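Local structure of ribulose-bisphosphate carboxylase (Alicyclobacillus acidocaldarius subsp. acidocaldarius, 4NAS) at residues Y186-P189 against E190-V193. The protein belongs to the large-chain family of ribulose-bisphosphate carboxylases, pairing an N-terminal domain with a TIM-barrel domain that holds a calcium site. Numbering follows the deposited sequence.
Sequences YATP and EDRV
T188 is the N-cap of helix 189-207, and the chain passes from loop into first turn with R192 N giving a hydrogen bond to T188 O (2.9 Å). The next bond of the ladder runs from V193 N to P189 O (3.0 Å). P189, the first helical residue, has no amide hydrogen to offer. The side chain of T188 closes the cap: OG1 sits between its own backbone N and carbonyl carbon (chi1 66°), where T188 OG1 accepts from D191 N at 3.1 Å. The D191 carboxylate crosses beside that hydroxyl, with OD1 salt-bridged to R194. E190 brings OE2 alongside the proline ring, 3.6 Å from P189 CD, while its two carboxylate oxygens form salt bridges with R227 and R230, tying the helix start to the neighbouring helix 221-233 of the TIM-barrel domain. On another side of the turn, R192 folds back, bent at chi3 (-56°), to lay one guanidinium face over P189, whose CA stands 3.6 Å above the plane, offset toward the rim. In this buried arginine NE is hydrogen-bonded to Y213 OH and NH2 forms a salt bridge with D177. Its aliphatic part packs on A187, where R192 CG lies 3.8 Å from A187 CB, and at the guanidinium edge R192 NH1 makes a weak in-plane hydrogen bond to A187 O, 2.9 Å long.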
ATOM      1  N   TYR B 186      -3.704  -0.107  28.509  1.00 39.72           N
ATOM      2  CA  TYR B 186      -4.758  -0.205  29.503  1.00 39.13           C
ATOM      3  C   TYR B 186      -5.548  -1.501  29.341  1.00 42.39           C
ATOM      4  O   TYR B 186      -6.050  -2.064  30.315  1.00 38.42           O
ATOM      5  CB  TYR B 186      -5.668   1.021  29.421  1.00 44.31           C
ATOM      6  CG  TYR B 186      -4.873   2.306  29.409  1.00 52.46           C
ATOM      7  CD1 TYR B 186      -4.368   2.849  30.587  1.00 56.38           C
ATOM      8  CD2 TYR B 186      -4.591   2.955  28.213  1.00 50.26           C
ATOM      9  CE1 TYR B 186      -3.620   4.019  30.575  1.00 60.09           C
ATOM     10  CE2 TYR B 186      -3.847   4.122  28.191  1.00 54.98           C
ATOM     11  CZ  TYR B 186      -3.363   4.651  29.368  1.00 57.17           C
ATOM     12  OH  TYR B 186      -2.620   5.812  29.331  1.00 57.40           O
ATOM     13  N   ALA B 187      -5.646  -1.980  28.107  1.00 33.91           N
ATOM     14  CA  ALA B 187      -6.357  -3.224  27.846  1.00 36.49           C
ATOM     15  C   ALA B 187      -5.855  -3.847  26.555  1.00 31.67           C
ATOM     16  O   ALA B 187      -6.034  -3.282  25.484  1.00 30.22           O
ATOM     17  CB  ALA B 187      -7.852  -2.985  27.768  1.00 33.21           C
ATOM     18  N   THR B 188      -5.221  -5.004  26.677  1.00 31.95           N
ATOM     19  CA  THR B 188      -4.750  -5.755  25.530  1.00 35.42           C
ATOM     20  C   THR B 188      -5.929  -6.314  24.743  1.00 35.45           C
ATOM     21  O   THR B 188      -7.004  -6.539  25.302  1.00 37.46           O
ATOM     22  CB  THR B 188      -3.878  -6.923  25.972  1.00 31.40           C
ATOM     23  OG1 THR B 188      -4.681  -7.872  26.692  1.00 32.38           O
ATOM     24  CG2 THR B 188      -2.763  -6.431  26.851  1.00 32.73           C
ATOM     25  N   PRO B 189      -5.737  -6.524  23.436  1.00 30.93           N
ATOM     26  CA  PRO B 189      -6.781  -7.141  22.617  1.00 27.35           C
ATOM     27  C   PRO B 189      -7.299  -8.472  23.201  1.00 31.03           C
ATOM     28  O   PRO B 189      -8.509  -8.739  23.161  1.00 27.08           O
ATOM     29  CB  PRO B 189      -6.075  -7.340  21.274  1.00 28.68           C
ATOM     30  CG  PRO B 189      -5.213  -6.099  21.179  1.00 22.48           C
ATOM     31  CD  PRO B 189      -4.668  -5.929  22.605  1.00 25.31           C
ATOM     32  N   GLU B 190      -6.407  -9.291  23.749  1.00 25.77           N
ATOM     33  CA  GLU B 190      -6.843 -10.572  24.284  1.00 27.58           C
ATOM     34  C   GLU B 190      -7.702 -10.379  25.541  1.00 38.11           C
ATOM     35  O   GLU B 190      -8.685 -11.098  25.741  1.00 38.89           O
ATOM     36  CB  GLU B 190      -5.678 -11.553  24.517  1.00 29.40           C
ATOM     37  CG  GLU B 190      -4.273 -10.983  24.553  1.00 40.36           C
ATOM     38  CD  GLU B 190      -3.736 -10.514  23.182  1.00 34.21           C
ATOM     39  OE1 GLU B 190      -3.555 -11.325  22.244  1.00 39.05           O
ATOM     40  OE2 GLU B 190      -3.474  -9.314  23.068  1.00 33.70           O
ATOM     41  N   ASP B 191      -7.350  -9.393  26.366  1.00 36.09           N
ATOM     42  CA  ASP B 191      -8.138  -9.098  27.565  1.00 39.87           C
ATOM     43  C   ASP B 191      -9.500  -8.486  27.215  1.00 40.26           C
ATOM     44  O   ASP B 191     -10.494  -8.703  27.924  1.00 37.32           O
ATOM     45  CB  ASP B 191      -7.374  -8.175  28.519  1.00 45.35           C
ATOM     46  CG  ASP B 191      -6.271  -8.900  29.285  1.00 49.98           C
ATOM     47  OD1 ASP B 191      -6.260 -10.155  29.295  1.00 46.66           O
ATOM     48  OD2 ASP B 191      -5.421  -8.209  29.886  1.00 54.47           O
ATOM     49  N   ARG B 192      -9.545  -7.711  26.132  1.00 26.80           N
ATOM     50  CA  ARG B 192     -10.809  -7.158  25.650  1.00 35.63           C
ATOM     51  C   ARG B 192     -11.738  -8.245  25.146  1.00 26.32           C
ATOM     52  O   ARG B 192     -12.936  -8.225  25.433  1.00 30.61           O
ATOM     53  CB  ARG B 192     -10.589  -6.089  24.568  1.00 28.16           C
ATOM     54  CG  ARG B 192      -9.757  -4.921  25.060  1.00 33.57           C
ATOM     55  CD  ARG B 192      -9.946  -3.677  24.205  1.00 27.79           C
ATOM     56  NE  ARG B 192      -9.654  -3.917  22.796  1.00 28.51           N
ATOM     57  CZ  ARG B 192      -8.450  -3.789  22.241  1.00 29.13           C
ATOM     58  NH1 ARG B 192      -7.403  -3.467  22.988  1.00 30.93           N
ATOM     59  NH2 ARG B 192      -8.297  -3.997  20.937  1.00 28.28           N
ATOM     60  N   VAL B 193     -11.201  -9.205  24.402  1.00 30.19           N
ATOM     61  CA  VAL B 193     -12.052 -10.269  23.877  1.00 30.30           C
ATOM     62  C   VAL B 193     -12.674 -11.049  25.046  1.00 33.40           C
ATOM     63  O   VAL B 193     -13.887 -11.263  25.080  1.00 32.80           O
ATOM     64  CB  VAL B 193     -11.290 -11.219  22.921  1.00 36.56           C
ATOM     65  CG1 VAL B 193     -12.137 -12.445  22.593  1.00 28.54           C
ATOM     66  CG2 VAL B 193     -10.861 -10.473  21.623  1.00 27.91           C
TER